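Local coordinates for protein lactoylglutathione lyase (Pseudomonas aeruginosa, PDB 4MTS) that belongs to the glyoxalase/bleomycin resistance/dioxygenase superfamily, whose members are built from paired beta-alpha-beta-beta-beta modules, and binds metal ions as a two-chain assembly, at residues A15-Y20 with M26-R31; E80-T85 with R98-M103; R22-R27 with L75-E80. One frame throughout, in Å; residues are numbered along the deposited sequence.

Interaction 1 of 3, residues A15-Y20 with M26-R31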
# COMPACT_ATOMS: atom_id res chain seq x y z
N ALA A 15 -13.92 -6.65 11.91
CA ALA A 15 -12.93 -6.12 12.89
C ALA A 15 -12.01 -5.10 12.19
O ALA A 15 -11.73 -4.01 12.74
CB ALA A 15 -12.09 -7.27 13.46
N ALA A 16 -11.57 -5.44 10.97
CA ALA A 16 -10.73 -4.55 10.16
C ALA A 16 -11.44 -3.22 9.89
O ALA A 16 -10.89 -2.17 10.18
CB ALA A 16 -10.34 -5.24 8.85
N LEU A 17 -12.68 -3.26 9.33
CA LEU A 17 -13.45 -2.05 9.03
C LEU A 17 -13.67 -1.18 10.28
O LEU A 17 -13.61 0.04 10.19
CB LEU A 17 -14.81 -2.43 8.39
CG LEU A 17 -14.70 -2.96 6.94
CD1 LEU A 17 -16.07 -3.41 6.40
CD2 LEU A 17 -14.14 -1.92 5.98
N GLU A 18 -13.90 -1.81 11.42
CA GLU A 18 -14.10 -1.06 12.66
C GLU A 18 -12.84 -0.23 12.97
O GLU A 18 -12.96 0.93 13.30
CB GLU A 18 -14.39 -2.01 13.83
CG GLU A 18 -15.73 -2.72 13.71
CD GLU A 18 -16.89 -1.78 13.45
OE1 GLU A 18 -17.13 -0.89 14.30
OE2 GLU A 18 -17.49 -1.86 12.36
N PHE A 19 -11.66 -0.83 12.81
CA PHE A 19 -10.41 -0.08 13.03
C PHE A 19 -10.29 1.08 12.06
O PHE A 19 -10.05 2.20 12.49
CB PHE A 19 -9.20 -1.02 12.89
CG PHE A 19 -7.86 -0.31 12.94
CD1 PHE A 19 -7.26 0.02 14.15
CD2 PHE A 19 -7.18 0.00 11.76
CE1 PHE A 19 -6.03 0.68 14.19
CE2 PHE A 19 -5.95 0.67 11.80
CZ PHE A 19 -5.38 1.01 13.01
N TYR A 20 -10.34 0.81 10.72
CA TYR A 20 -10.15 1.87 9.76
C TYR A 20 -11.15 3.01 9.85
O TYR A 20 -10.75 4.17 9.70
CB TYR A 20 -10.00 1.32 8.32
CG TYR A 20 -8.67 0.59 8.21
CD1 TYR A 20 -7.48 1.29 8.09
CD2 TYR A 20 -8.61 -0.80 8.36
CE1 TYR A 20 -6.25 0.62 8.06
CE2 TYR A 20 -7.38 -1.47 8.38
CZ TYR A 20 -6.21 -0.75 8.19
OH TYR A 20 -5.00 -1.41 8.16
N MET A 26 -11.64 6.79 8.41
CA MET A 26 -11.83 6.57 6.98
C MET A 26 -13.32 6.27 6.79
O MET A 26 -14.03 5.98 7.77
CB MET A 26 -11.07 5.31 6.52
CG MET A 26 -9.59 5.58 6.37
SD MET A 26 -8.79 4.14 5.68
CE MET A 26 -7.03 4.62 5.93
N ARG A 27 -13.79 6.29 5.55
CA ARG A 27 -15.15 5.87 5.29
C ARG A 27 -15.14 4.66 4.38
O ARG A 27 -14.13 4.41 3.71
CB ARG A 27 -16.06 7.00 4.76
CG ARG A 27 -15.69 7.56 3.41
CD ARG A 27 -16.54 8.79 3.07
NE ARG A 27 -15.87 9.58 2.03
CZ ARG A 27 -16.12 9.49 0.73
NH1 ARG A 27 -17.06 8.68 0.28
NH2 ARG A 27 -15.43 10.23 -0.13
N LEU A 28 -16.22 3.87 4.42
CA LEU A 28 -16.33 2.73 3.52
C LEU A 28 -16.76 3.30 2.17
O LEU A 28 -17.87 3.85 2.03
CB LEU A 28 -17.36 1.73 4.07
CG LEU A 28 -17.56 0.49 3.20
CD1 LEU A 28 -16.29 -0.35 3.16
CD2 LEU A 28 -18.76 -0.37 3.71
N LEU A 29 -15.88 3.20 1.18
CA LEU A 29 -16.13 3.74 -0.15
C LEU A 29 -16.99 2.82 -0.98
O LEU A 29 -17.90 3.28 -1.68
CB LEU A 29 -14.79 4.06 -0.89
CG LEU A 29 -13.83 5.00 -0.12
CD1 LEU A 29 -12.43 5.08 -0.79
CD2 LEU A 29 -14.41 6.39 0.03
N ARG A 30 -16.74 1.51 -0.89
CA ARG A 30 -17.38 0.48 -1.67
C ARG A 30 -17.15 -0.87 -0.97
O ARG A 30 -16.05 -1.15 -0.48
CB ARG A 30 -16.70 0.49 -3.09
CG ARG A 30 -17.11 -0.60 -4.08
CD ARG A 30 -16.74 -0.26 -5.51
NE ARG A 30 -15.30 -0.01 -5.70
CZ ARG A 30 -14.49 -0.80 -6.41
NH1 ARG A 30 -14.97 -1.89 -6.99
NH2 ARG A 30 -13.21 -0.50 -6.53
N ARG A 31 -18.18 -1.72 -0.92
CA ARG A 31 -17.98 -3.07 -0.41
C ARG A 31 -18.70 -4.02 -1.39
O ARG A 31 -19.76 -3.66 -1.90
CB ARG A 31 -18.48 -3.22 1.03
CG ARG A 31 -18.55 -4.67 1.48
CD ARG A 31 -18.86 -4.79 2.98
NE ARG A 31 -19.10 -6.21 3.28
CZ ARG A 31 -18.95 -6.76 4.48
NH1 ARG A 31 -18.59 -6.02 5.53
NH2 ARG A 31 -19.13 -8.07 4.63
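The sulfur of Met-26 lies beside the ring of Tyr-20, a Met-aromatic contact made where the chain leaves helix 13-23 and turns back into strand 27-34. Met-26 SD is 4.0 Å from Tyr-20 CD1 and 5.1 Å from the ring centroid. It approaches obliquely, 65° off the ring normal. The two side chains run side by side and point the same way. In Met-26, CG stands anti to the carbonyl carbon (chi1 -78°) and the chain beyond is extended, which carries SD and CE along the CD1 side of the ring. The backbones are joined here too: Met-26 N donates to Tyr-20 O at 3.1 Å, with an N-H...O angle of 161°.

Further along, Leu-17 CD2 meets Leu-28 CD1 at 3.9 Å, and Leu-17 CD1 lies 3.7 Å from Arg-31 NH1. Leu-17 also touches Ala-42 and Val-44 of strand 39-45, so the helix packs against the four-stranded sheet. The guanidinium of Arg-31 is bound by Asp-33 and Glu-14 through salt bridges, and Tyr-20 OH bonds to Asp-115. Helix 13-23 is held to the start of strand 27-34, and to Met-26 just before it, by apolar and sulfur packing and one backbone bond.

Interaction 2 of 3, residues E80-T85 with R98-M103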
# COMPACT_ATOMS: atom_id res chain seq x y z
N GLU A 80 -3.59 15.55 11.60
CA GLU A 80 -3.48 16.90 12.15
C GLU A 80 -2.58 16.90 13.40
O GLU A 80 -1.71 17.76 13.55
CB GLU A 80 -4.88 17.44 12.49
CG GLU A 80 -4.96 18.96 12.54
CD GLU A 80 -6.26 19.52 13.06
OE1 GLU A 80 -6.90 20.32 12.34
OE2 GLU A 80 -6.65 19.18 14.20
N ASP A 81 -2.76 15.89 14.26
CA ASP A 81 -2.04 15.75 15.52
C ASP A 81 -1.89 14.27 15.80
O ASP A 81 -2.87 13.61 16.15
CB ASP A 81 -2.89 16.39 16.65
CG ASP A 81 -2.18 16.58 17.96
OD1 ASP A 81 -1.54 15.61 18.44
OD2 ASP A 81 -2.30 17.66 18.55
N ALA A 82 -0.66 13.75 15.69
CA ALA A 82 -0.36 12.35 15.92
C ALA A 82 -0.63 11.87 17.35
O ALA A 82 -1.13 10.77 17.52
CB ALA A 82 1.06 12.04 15.50
N ALA A 83 -0.35 12.71 18.37
CA ALA A 83 -0.63 12.33 19.77
C ALA A 83 -2.14 12.12 19.98
O ALA A 83 -2.53 11.19 20.68
CB ALA A 83 -0.10 13.38 20.74
N VAL A 84 -2.96 12.97 19.36
CA VAL A 84 -4.43 12.88 19.44
C VAL A 84 -4.94 11.59 18.75
O VAL A 84 -5.74 10.86 19.33
CB VAL A 84 -5.10 14.17 18.91
CG1 VAL A 84 -6.60 13.96 18.69
CG2 VAL A 84 -4.86 15.34 19.86
N THR A 85 -4.44 11.30 17.54
CA THR A 85 -4.83 10.06 16.85
C THR A 85 -4.41 8.82 17.66
O THR A 85 -5.20 7.88 17.76
CB THR A 85 -4.37 10.09 15.40
OG1 THR A 85 -4.81 11.31 14.85
CG2 THR A 85 -4.96 8.94 14.56
N ARG A 98 4.35 2.68 18.54
CA ARG A 98 5.29 3.78 18.72
C ARG A 98 4.47 5.04 18.86
O ARG A 98 3.81 5.46 17.89
CB ARG A 98 6.31 3.88 17.56
CG ARG A 98 7.32 5.00 17.74
CD ARG A 98 8.08 5.33 16.48
NE ARG A 98 9.22 6.23 16.74
CZ ARG A 98 9.14 7.55 16.82
NH1 ARG A 98 7.97 8.17 16.69
NH2 ARG A 98 10.23 8.27 17.04
N GLU A 99 4.50 5.65 20.08
CA GLU A 99 3.80 6.87 20.43
C GLU A 99 4.38 8.02 19.65
O GLU A 99 5.59 8.04 19.39
CB GLU A 99 3.92 7.14 21.97
CG GLU A 99 3.34 8.47 22.46
CD GLU A 99 1.86 8.70 22.16
OE1 GLU A 99 1.12 7.69 22.11
OE2 GLU A 99 1.46 9.86 21.94
N ALA A 100 3.53 8.97 19.28
CA ALA A 100 3.87 10.22 18.61
C ALA A 100 5.10 10.90 19.23
O ALA A 100 5.19 11.05 20.46
CB ALA A 100 2.69 11.16 18.67
N GLY A 101 6.04 11.25 18.38
CA GLY A 101 7.29 11.89 18.77
C GLY A 101 8.16 12.11 17.56
O GLY A 101 7.82 11.64 16.47
N LEU A 102 9.28 12.83 17.71
CA LEU A 102 10.14 13.08 16.55
C LEU A 102 10.79 11.80 16.05
O LEU A 102 11.14 10.94 16.85
CB LEU A 102 11.19 14.17 16.83
CG LEU A 102 10.67 15.60 17.13
CD1 LEU A 102 11.83 16.57 17.34
CD2 LEU A 102 9.85 16.14 16.00
N MET A 103 10.87 11.65 14.70
CA MET A 103 11.49 10.51 14.04
C MET A 103 12.96 10.45 14.49
O MET A 103 13.60 11.50 14.61
CB MET A 103 11.39 10.70 12.50
CG MET A 103 11.81 9.49 11.69
SD MET A 103 11.73 9.85 9.91
CE MET A 103 12.85 8.58 9.29
O HOH W 1 -1.02 10.10 22.69
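The methyl group of Ala-100 points at the first turn of helix 82-91 and meets it between Ala-82 and Ala-83. Ala-100 CB lies 3.4 Å from Ala-83 N and 3.7 Å from Ala-82 CB. Ala-82 turns its own methyl toward the 98-103 segment, whereas that of Ala-83 points neither at it nor away from it, with Ala-83 CB 4.1 Å from Ala-100 CB. Three small side chains let the backbones come close, and the CA atoms of Ala-83 and Ala-100 are 5.1 Å apart.

Glu-99 reaches the same turn from beside Ala-100. Its CG is anti to the backbone N, and a bend at chi2 (58°) brings the carboxylate alongside Ala-83. Glu-99 OE2 lies 4.0 Å from Ala-83 CB. A water bridges the two segments, donating to Ala-83 O at 2.7 Å and to Glu-99 OE2 at 2.6 Å. The other carboxylate oxygen, OE1, forms a salt bridge with Arg-90, farther along the helix.

Asp-81 is the N-cap of this helix: its OD1 accepts from Val-84 N, which comes from above the carboxylate plane. Ala-82 N bonds to Gln-125, and the Ala-82 side chain also touches Val-109. The start of helix 82-91 therefore packs on the corner between strands 95-99 and 101-102, both of which pair with strand 109-114.

Interaction 3 of 3, residues R22-R27 with L75-E80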
# COMPACT_ATOMS: atom_id res chain seq x y z
N ARG A 22 -13.34 3.67 12.69
CA ARG A 22 -13.42 4.25 14.04
C ARG A 22 -12.13 4.91 14.50
O ARG A 22 -12.16 6.06 14.94
CB ARG A 22 -13.85 3.22 15.08
CG ARG A 22 -15.23 2.61 14.93
CD ARG A 22 -15.59 1.90 16.23
NE ARG A 22 -15.88 0.47 16.07
CZ ARG A 22 -16.15 -0.37 17.08
NH1 ARG A 22 -16.16 0.07 18.33
NH2 ARG A 22 -16.39 -1.65 16.83
N ALA A 23 -11.01 4.15 14.50
CA ALA A 23 -9.73 4.70 14.94
C ALA A 23 -9.17 5.70 13.93
O ALA A 23 -8.59 6.72 14.33
CB ALA A 23 -8.73 3.57 15.19
N LEU A 24 -9.35 5.44 12.62
CA LEU A 24 -8.77 6.32 11.59
C LEU A 24 -9.71 7.22 10.81
O LEU A 24 -9.26 7.93 9.91
CB LEU A 24 -7.86 5.52 10.64
CG LEU A 24 -6.62 4.87 11.31
CD1 LEU A 24 -5.97 3.82 10.38
CD2 LEU A 24 -5.58 5.96 11.72
N ASP A 25 -11.02 7.23 11.13
CA ASP A 25 -11.93 8.13 10.44
C ASP A 25 -11.99 7.98 8.93
O ASP A 25 -12.37 8.90 8.23
CB ASP A 25 -11.77 9.60 10.88
CG ASP A 25 -12.04 9.79 12.36
OD1 ASP A 25 -13.06 9.25 12.86
OD2 ASP A 25 -11.21 10.41 13.03
N MET A 26 -11.64 6.79 8.41
CA MET A 26 -11.83 6.57 6.98
C MET A 26 -13.32 6.27 6.79
O MET A 26 -14.03 5.98 7.77
CB MET A 26 -11.07 5.31 6.52
CG MET A 26 -9.59 5.58 6.37
SD MET A 26 -8.79 4.14 5.68
CE MET A 26 -7.03 4.62 5.93
N ARG A 27 -13.79 6.29 5.55
CA ARG A 27 -15.15 5.87 5.29
C ARG A 27 -15.14 4.66 4.38
O ARG A 27 -14.13 4.41 3.71
CB ARG A 27 -16.06 7.00 4.76
CG ARG A 27 -15.69 7.56 3.41
CD ARG A 27 -16.54 8.79 3.07
NE ARG A 27 -15.87 9.58 2.03
CZ ARG A 27 -16.12 9.49 0.73
NH1 ARG A 27 -17.06 8.68 0.28
NH2 ARG A 27 -15.43 10.23 -0.13
N LEU A 75 1.19 1.35 5.67
CA LEU A 75 0.38 2.34 4.98
C LEU A 75 0.57 3.62 5.83
O LEU A 75 0.40 3.60 7.05
CB LEU A 75 -1.12 1.92 4.97
CG LEU A 75 -2.00 2.95 4.19
CD1 LEU A 75 -1.78 2.83 2.68
CD2 LEU A 75 -3.50 2.71 4.47
N ALA A 76 0.93 4.73 5.21
CA ALA A 76 1.14 5.96 5.95
C ALA A 76 -0.04 6.91 5.74
O ALA A 76 -0.55 7.05 4.62
CB ALA A 76 2.42 6.63 5.49
N ILE A 77 -0.47 7.56 6.82
CA ILE A 77 -1.61 8.50 6.80
C ILE A 77 -1.19 9.86 7.39
O ILE A 77 -0.48 9.91 8.38
CB ILE A 77 -2.83 7.89 7.55
CG1 ILE A 77 -3.28 6.58 6.83
CG2 ILE A 77 -4.00 8.88 7.61
CD1 ILE A 77 -4.15 5.70 7.71
N GLU A 78 -1.60 10.93 6.73
CA GLU A 78 -1.32 12.28 7.20
C GLU A 78 -2.35 12.64 8.25
O GLU A 78 -3.53 12.46 8.01
CB GLU A 78 -1.34 13.28 6.03
CG GLU A 78 -1.07 14.71 6.46
CD GLU A 78 -0.95 15.62 5.25
OE1 GLU A 78 -1.97 15.86 4.57
OE2 GLU A 78 0.20 16.00 4.93
N VAL A 79 -1.90 13.12 9.42
CA VAL A 79 -2.82 13.47 10.52
C VAL A 79 -2.56 14.91 11.02
O VAL A 79 -1.45 15.42 10.91
CB VAL A 79 -2.78 12.44 11.68
CG1 VAL A 79 -3.23 11.05 11.23
CG2 VAL A 79 -1.40 12.38 12.35
N GLU A 80 -3.59 15.55 11.60
CA GLU A 80 -3.48 16.90 12.15
C GLU A 80 -2.58 16.90 13.40
O GLU A 80 -1.71 17.76 13.55
CB GLU A 80 -4.88 17.44 12.49
CG GLU A 80 -4.96 18.96 12.54
CD GLU A 80 -6.26 19.52 13.06
OE1 GLU A 80 -6.90 20.32 12.34
OE2 GLU A 80 -6.65 19.18 14.20
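In this glyoxalase-superfamily fold, Leu-24 and Met-26, where the chain leaves helix 13-23, pack on Ile-77 and Leu-75 of strand 72-79. The contact joins parts of the chain far apart in sequence, and the meeting is wholly apolar. Leu-24 and Met-26 lie on one side, Ile-77 and Leu-75 on the other. All four are buried.

Ile-77 is the centre of the group. Ile-77 CD1 touches Leu-24 CD1 at 3.7 Å and Met-26 CE at 3.6 Å, so one methyl group serves both partners. In Ile-77, CG1 is anti to the carbonyl carbon (chi1 -61°), and the extended CG1-CD1 branch reaches out from the strand toward them. Leu-24 points its CB at the strand and crosses Ile-77 at an angle. Met-26 leaves the backbone pointing neither at the strand nor away from it, and its extended chain brings only the CE methyl to the strand. Between Leu-24 and Met-26, Asp-25 has a positive phi (58°) as the chain leaves the helix.

Tyr-46 packs against both Met-26 and Ile-77 and bonds through its hydroxyl to Leu-24 O, while Val-121 on the adjoining strand 120-125 touches both Leu-24 and Ile-77. Strand 72-79 also takes part in the dimer: Leu-75, Ala-76 and Glu-78 pair antiparallel with a strand of the second subunit, and Glu-78 forms a salt bridge with Arg-2 of that subunit. Directly before Leu-75 comes His-74, a ligand of the nickel ion, which lies about 9 Å from the Leu-75 side chain. At Leu-75 the approach is longer: Met-26 CE is 4.3 Å from Leu-75 CD2.

Interactions 1 and 3 both use helix 13-23 and share Met-26 and Arg-27. Their centres are 11 Å apart, and Phe-19 CE2 touches Leu-24 CD1 at 3.5 Å. Interaction 2 follows interaction 3 in the chain through Glu-80. These two centres are 12 Å apart, and Thr-85 OG1 packs on Val-79 CB at 3.9 Å. Interactions 1 and 2 do not touch; their nearest atoms are about 8 Å apart. Interaction 3 therefore joins the other two. It also comes nearest to the nickel ion bound by His-74 and Glu-122: about 9 Å from the side chain of Leu-75, against about 13 Å from that of Ala-82 in interaction 2 and about 14 Å from that of Met-26 in interaction 1.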